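Particle-associated lyase (PDB 4Y9V) probably cleaves the capsular polysaccharide of Acinetobacter baumannii as a lyase of the phage tailspike, and binds capsular saccharide. Local coordinates at residues 100-111 with 214-225. Numbering follows the deposited sequence.
Sequences NETGTVFNFGDT and NYLKTVSTDNNP. With EDO (1,2-ethanediol), chain J.
Two successive rungs of a right-handed parallel beta-helix, the pectin lyase-like fold of phage tailspikes, meet where strand 105-109 runs alongside strand 215-220. Their pairing is parallel: F106 N donates to K217 O, F106 O accepts from V219 N, and F108 N reaches V219 O at 2.7 Å. Strand 83-85 on one flank and strand 237-245 on the other continue the stack. Beta-branched V105 and V219 suit extended backbone, and V105 CG1 lies 3.7 Å from V219 CG2. On the other face, the F106 ring takes L216 CD1 against its edge, while F108 CE2 lies 3.6 Å from T218 CG2; both rings also meet F114, building a phenylalanine-rich core.

Just ahead of strand 105-109, the type II turn E101-T104 packs on Y215, the first residue of strand 215-220. With its CG opposite the backbone N (chi1 175°), the tyrosine lays one ring face under T102 CA and brings OH to G103 N at 3.0 Å. Glycine suits position 103 because phi is positive and a CB would jam against T102 O. The N214 side-chain amide bonds both backbone polar atoms of N100, OD1 accepting from N and ND2 donating to O.

At the far end of the pairing, G109 O is gripped from opposite faces of its carbonyl plane by T221 N and N224 ND2, each 2.9 Å away, and T221 OG1 donates to D110 OD1 on the carboxylate's anti side at 2.7 Å.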
loop_
_atom_site.group_PDB
_atom_site.type_symbol
_atom_site.label_atom_id
_atom_site.label_comp_id
_atom_site.label_asym_id
_atom_site.label_seq_id
_atom_site.Cartn_x
_atom_site.Cartn_y
_atom_site.Cartn_z
ATOM N N ASN A 100 18.414 -30.569 0.693
ATOM C CA ASN A 100 18.076 -31.437 -0.416
ATOM C C ASN A 100 18.605 -30.903 -1.741
ATOM O O ASN A 100 18.410 -29.729 -2.035
ATOM C CB ASN A 100 16.563 -31.601 -0.498
ATOM C CG ASN A 100 16.010 -32.311 0.723
ATOM O OD1 ASN A 100 16.652 -33.114 1.339
ATOM N ND2 ASN A 100 14.749 -32.002 1.059
ATOM N N GLU A 101 19.236 -31.749 -2.549
ATOM C CA GLU A 101 19.579 -31.373 -3.904
ATOM C C GLU A 101 18.295 -31.136 -4.706
ATOM O O GLU A 101 17.283 -31.826 -4.490
ATOM C CB GLU A 101 20.458 -32.442 -4.550
ATOM C CG GLU A 101 21.850 -32.552 -3.958
ATOM C CD GLU A 101 22.749 -33.506 -4.726
ATOM O OE1 GLU A 101 22.204 -34.427 -5.401
ATOM O OE2 GLU A 101 23.998 -33.393 -4.659
ATOM N N THR A 102 18.340 -30.253 -5.676
ATOM C CA THR A 102 17.221 -30.096 -6.591
ATOM C C THR A 102 16.912 -31.442 -7.240
ATOM O O THR A 102 17.838 -32.189 -7.603
ATOM C CB THR A 102 17.573 -29.036 -7.642
ATOM O OG1 THR A 102 17.754 -27.794 -6.935
ATOM C CG2 THR A 102 16.468 -28.873 -8.687
ATOM N N GLY A 103 15.644 -31.729 -7.402
ATOM C CA GLY A 103 15.204 -33.005 -7.941
ATOM C C GLY A 103 15.054 -34.113 -6.908
ATOM O O GLY A 103 14.595 -35.208 -7.237
ATOM N N THR A 104 15.380 -33.817 -5.664
ATOM C CA THR A 104 15.000 -34.715 -4.572
ATOM C C THR A 104 13.471 -34.675 -4.455
ATOM O O THR A 104 12.912 -33.590 -4.213
ATOM C CB THR A 104 15.624 -34.259 -3.239
ATOM O OG1 THR A 104 17.044 -34.298 -3.343
ATOM C CG2 THR A 104 15.194 -35.145 -2.120
ATOM N N VAL A 105 12.824 -35.819 -4.596
ATOM C CA VAL A 105 11.369 -35.875 -4.539
ATOM C C VAL A 105 11.000 -36.975 -3.544
ATOM O O VAL A 105 11.523 -38.106 -3.659
ATOM C CB VAL A 105 10.739 -36.136 -5.914
ATOM C CG1 VAL A 105 9.249 -36.320 -5.820
ATOM C CG2 VAL A 105 11.080 -34.980 -6.845
ATOM N N PHE A 106 10.087 -36.688 -2.631
ATOM C CA PHE A 106 9.535 -37.707 -1.741
ATOM C C PHE A 106 8.148 -38.093 -2.277
ATOM O O PHE A 106 7.266 -37.257 -2.358
ATOM C CB PHE A 106 9.461 -37.222 -0.286
ATOM C CG PHE A 106 10.833 -36.849 0.233
ATOM C CD1 PHE A 106 11.791 -37.812 0.476
ATOM C CD2 PHE A 106 11.178 -35.535 0.475
ATOM C CE1 PHE A 106 13.055 -37.461 0.922
ATOM C CE2 PHE A 106 12.443 -35.203 0.910
ATOM C CZ PHE A 106 13.386 -36.171 1.150
ATOM N N ASN A 107 8.025 -39.359 -2.688
ATOM C CA ASN A 107 6.773 -39.862 -3.248
ATOM C C ASN A 107 6.019 -40.602 -2.142
ATOM O O ASN A 107 6.404 -41.730 -1.773
ATOM C CB ASN A 107 7.035 -40.749 -4.481
ATOM C CG ASN A 107 5.731 -41.017 -5.208
ATOM O OD1 ASN A 107 4.668 -41.087 -4.612
ATOM N ND2 ASN A 107 5.867 -41.174 -6.507
ATOM N N PHE A 108 5.020 -39.944 -1.624
ATOM C CA PHE A 108 4.171 -40.408 -0.535
ATOM C C PHE A 108 3.062 -41.346 -1.006
ATOM O O PHE A 108 2.361 -41.930 -0.159
ATOM C CB PHE A 108 3.523 -39.199 0.138
ATOM C CG PHE A 108 4.489 -38.247 0.814
ATOM C CD1 PHE A 108 5.511 -38.710 1.633
ATOM C CD2 PHE A 108 4.350 -36.874 0.649
ATOM C CE1 PHE A 108 6.366 -37.819 2.269
ATOM C CE2 PHE A 108 5.175 -35.999 1.300
ATOM C CZ PHE A 108 6.206 -36.455 2.093
ATOM N N GLY A 109 2.866 -41.490 -2.309
ATOM C CA GLY A 109 1.833 -42.409 -2.747
ATOM C C GLY A 109 0.505 -42.074 -2.119
ATOM O O GLY A 109 0.083 -40.920 -2.060
ATOM N N ASP A 110 -0.218 -43.131 -1.700
ATOM C CA ASP A 110 -1.519 -43.019 -1.096
ATOM C C ASP A 110 -1.490 -42.780 0.423
ATOM O O ASP A 110 -2.519 -42.394 0.978
ATOM C CB ASP A 110 -2.343 -44.280 -1.328
ATOM C CG ASP A 110 -2.824 -44.479 -2.740
ATOM O OD1 ASP A 110 -3.421 -43.544 -3.294
ATOM O OD2 ASP A 110 -2.673 -45.634 -3.208
ATOM N N THR A 111 -0.360 -43.045 1.078
ATOM C CA THR A 111 -0.347 -43.158 2.520
ATOM C C THR A 111 0.657 -42.264 3.236
ATOM O O THR A 111 0.536 -42.132 4.480
ATOM C CB THR A 111 -0.094 -44.613 2.928
ATOM O OG1 THR A 111 1.110 -45.088 2.328
ATOM C CG2 THR A 111 -1.240 -45.529 2.474
ATOM N N ASN A 214 15.813 -26.265 2.662
ATOM C CA ASN A 214 16.100 -25.400 1.540
ATOM C C ASN A 214 15.104 -25.608 0.400
ATOM O O ASN A 214 14.730 -24.663 -0.319
ATOM C CB ASN A 214 17.525 -25.602 1.029
ATOM C CG ASN A 214 17.784 -26.993 0.512
ATOM O OD1 ASN A 214 17.298 -27.976 1.058
ATOM N ND2 ASN A 214 18.532 -27.131 -0.579
ATOM N N TYR A 215 14.699 -26.853 0.205
ATOM C CA TYR A 215 13.970 -27.333 -0.966
ATOM C C TYR A 215 13.251 -28.588 -0.515
ATOM O O TYR A 215 13.901 -29.488 0.029
ATOM C CB TYR A 215 14.978 -27.674 -2.049
ATOM C CG TYR A 215 14.465 -28.306 -3.316
ATOM C CD1 TYR A 215 14.291 -29.670 -3.431
ATOM C CD2 TYR A 215 14.190 -27.513 -4.425
ATOM C CE1 TYR A 215 13.826 -30.241 -4.597
ATOM C CE2 TYR A 215 13.754 -28.073 -5.604
ATOM C CZ TYR A 215 13.575 -29.443 -5.702
ATOM O OH TYR A 215 13.227 -30.077 -6.874
ATOM N N LEU A 216 11.955 -28.641 -0.772
ATOM C CA LEU A 216 11.188 -29.848 -0.441
ATOM C C LEU A 216 10.195 -30.006 -1.577
ATOM O O LEU A 216 9.413 -29.078 -1.861
ATOM C CB LEU A 216 10.578 -29.694 0.930
ATOM C CG LEU A 216 9.679 -30.840 1.368
ATOM C CD1 LEU A 216 10.404 -32.153 1.363
ATOM C CD2 LEU A 216 9.063 -30.580 2.755
ATOM N N LYS A 217 10.223 -31.142 -2.268
ATOM C CA LYS A 217 9.357 -31.444 -3.399
ATOM C C LYS A 217 8.770 -32.838 -3.154
ATOM O O LYS A 217 9.490 -33.789 -2.853
ATOM C CB LYS A 217 10.117 -31.387 -4.705
ATOM C CG LYS A 217 9.271 -31.644 -5.949
ATOM C CD LYS A 217 10.009 -31.367 -7.244
ATOM C CE LYS A 217 9.207 -31.797 -8.444
ATOM N NZ LYS A 217 9.888 -31.425 -9.701
ATOM N N THR A 218 7.440 -32.917 -3.284
ATOM C CA THR A 218 6.704 -34.115 -2.901
ATOM C C THR A 218 5.709 -34.477 -3.974
ATOM O O THR A 218 5.206 -33.621 -4.732
ATOM C CB THR A 218 5.985 -33.938 -1.551
ATOM O OG1 THR A 218 4.928 -33.007 -1.658
ATOM C CG2 THR A 218 6.928 -33.428 -0.458
ATOM N N VAL A 219 5.363 -35.772 -3.990
ATOM C CA VAL A 219 4.329 -36.337 -4.832
ATOM C C VAL A 219 3.422 -37.221 -3.974
ATOM O O VAL A 219 3.930 -38.042 -3.217
ATOM C CB VAL A 219 4.917 -37.194 -5.981
ATOM C CG1 VAL A 219 3.804 -37.921 -6.763
ATOM C CG2 VAL A 219 5.724 -36.300 -6.900
ATOM N N SER A 220 2.106 -37.073 -4.159
ATOM C CA SER A 220 1.139 -37.921 -3.509
ATOM C C SER A 220 0.016 -38.181 -4.526
ATOM O O SER A 220 -0.156 -37.408 -5.453
ATOM C CB SER A 220 0.486 -37.192 -2.298
ATOM O OG SER A 220 1.487 -36.745 -1.396
ATOM N N THR A 221 -0.748 -39.244 -4.316
ATOM C CA THR A 221 -1.951 -39.383 -5.116
ATOM C C THR A 221 -3.006 -38.378 -4.669
ATOM O O THR A 221 -2.941 -37.802 -3.575
ATOM C CB THR A 221 -2.533 -40.806 -5.027
ATOM O OG1 THR A 221 -3.054 -40.952 -3.732
ATOM C CG2 THR A 221 -1.489 -41.863 -5.367
ATOM N N ASP A 222 -4.026 -38.191 -5.504
ATOM C CA ASP A 222 -5.145 -37.349 -5.137
ATOM C C ASP A 222 -6.036 -37.988 -4.072
ATOM O O ASP A 222 -6.935 -37.322 -3.553
ATOM C CB ASP A 222 -6.008 -36.962 -6.346
ATOM C CG ASP A 222 -5.383 -35.913 -7.247
ATOM O OD1 ASP A 222 -4.472 -35.188 -6.822
ATOM O OD2 ASP A 222 -5.908 -35.776 -8.385
ATOM N N ASN A 223 -5.827 -39.247 -3.722
ATOM C CA ASN A 223 -6.532 -39.955 -2.687
ATOM C C ASN A 223 -5.807 -39.931 -1.344
ATOM O O ASN A 223 -6.371 -40.396 -0.337
ATOM C CB ASN A 223 -6.804 -41.449 -3.093
ATOM C CG ASN A 223 -7.760 -41.477 -4.247
ATOM O OD1 ASN A 223 -8.787 -40.790 -4.169
ATOM N ND2 ASN A 223 -7.420 -42.196 -5.289
ATOM N N ASN A 224 -4.592 -39.413 -1.277
ATOM C CA ASN A 224 -3.808 -39.467 -0.037
ATOM C C ASN A 224 -4.400 -38.426 0.938
ATOM O O ASN A 224 -4.367 -37.227 0.624
ATOM C CB ASN A 224 -2.363 -39.158 -0.353
ATOM C CG ASN A 224 -1.451 -39.329 0.849
ATOM O OD1 ASN A 224 -1.858 -39.068 1.992
ATOM N ND2 ASN A 224 -0.207 -39.704 0.610
ATOM N N PRO A 225 -4.910 -38.834 2.090
ATOM C CA PRO A 225 -5.559 -37.880 2.994
ATOM C C PRO A 225 -4.601 -37.026 3.761
ATOM O O PRO A 225 -4.997 -36.036 4.343
ATOM C CB PRO A 225 -6.339 -38.791 3.933
ATOM C CG PRO A 225 -5.493 -40.034 4.017
ATOM C CD PRO A 225 -4.962 -40.213 2.632
HETATM C C1 EDO J . 26.930 -33.295 -6.443
HETATM O O1 EDO J . 25.654 -32.902 -6.965
HETATM C C2 EDO J . 27.310 -34.665 -6.908
HETATM O O2 EDO J . 27.513 -34.709 -8.305
HETATM O O HOH W 1 12.376 -32.923 -1.546
HETATM O O HOH W 2 12.810 -32.478 -1.733
HETATM O O HOH W 3 -4.933 -43.798 -5.419
#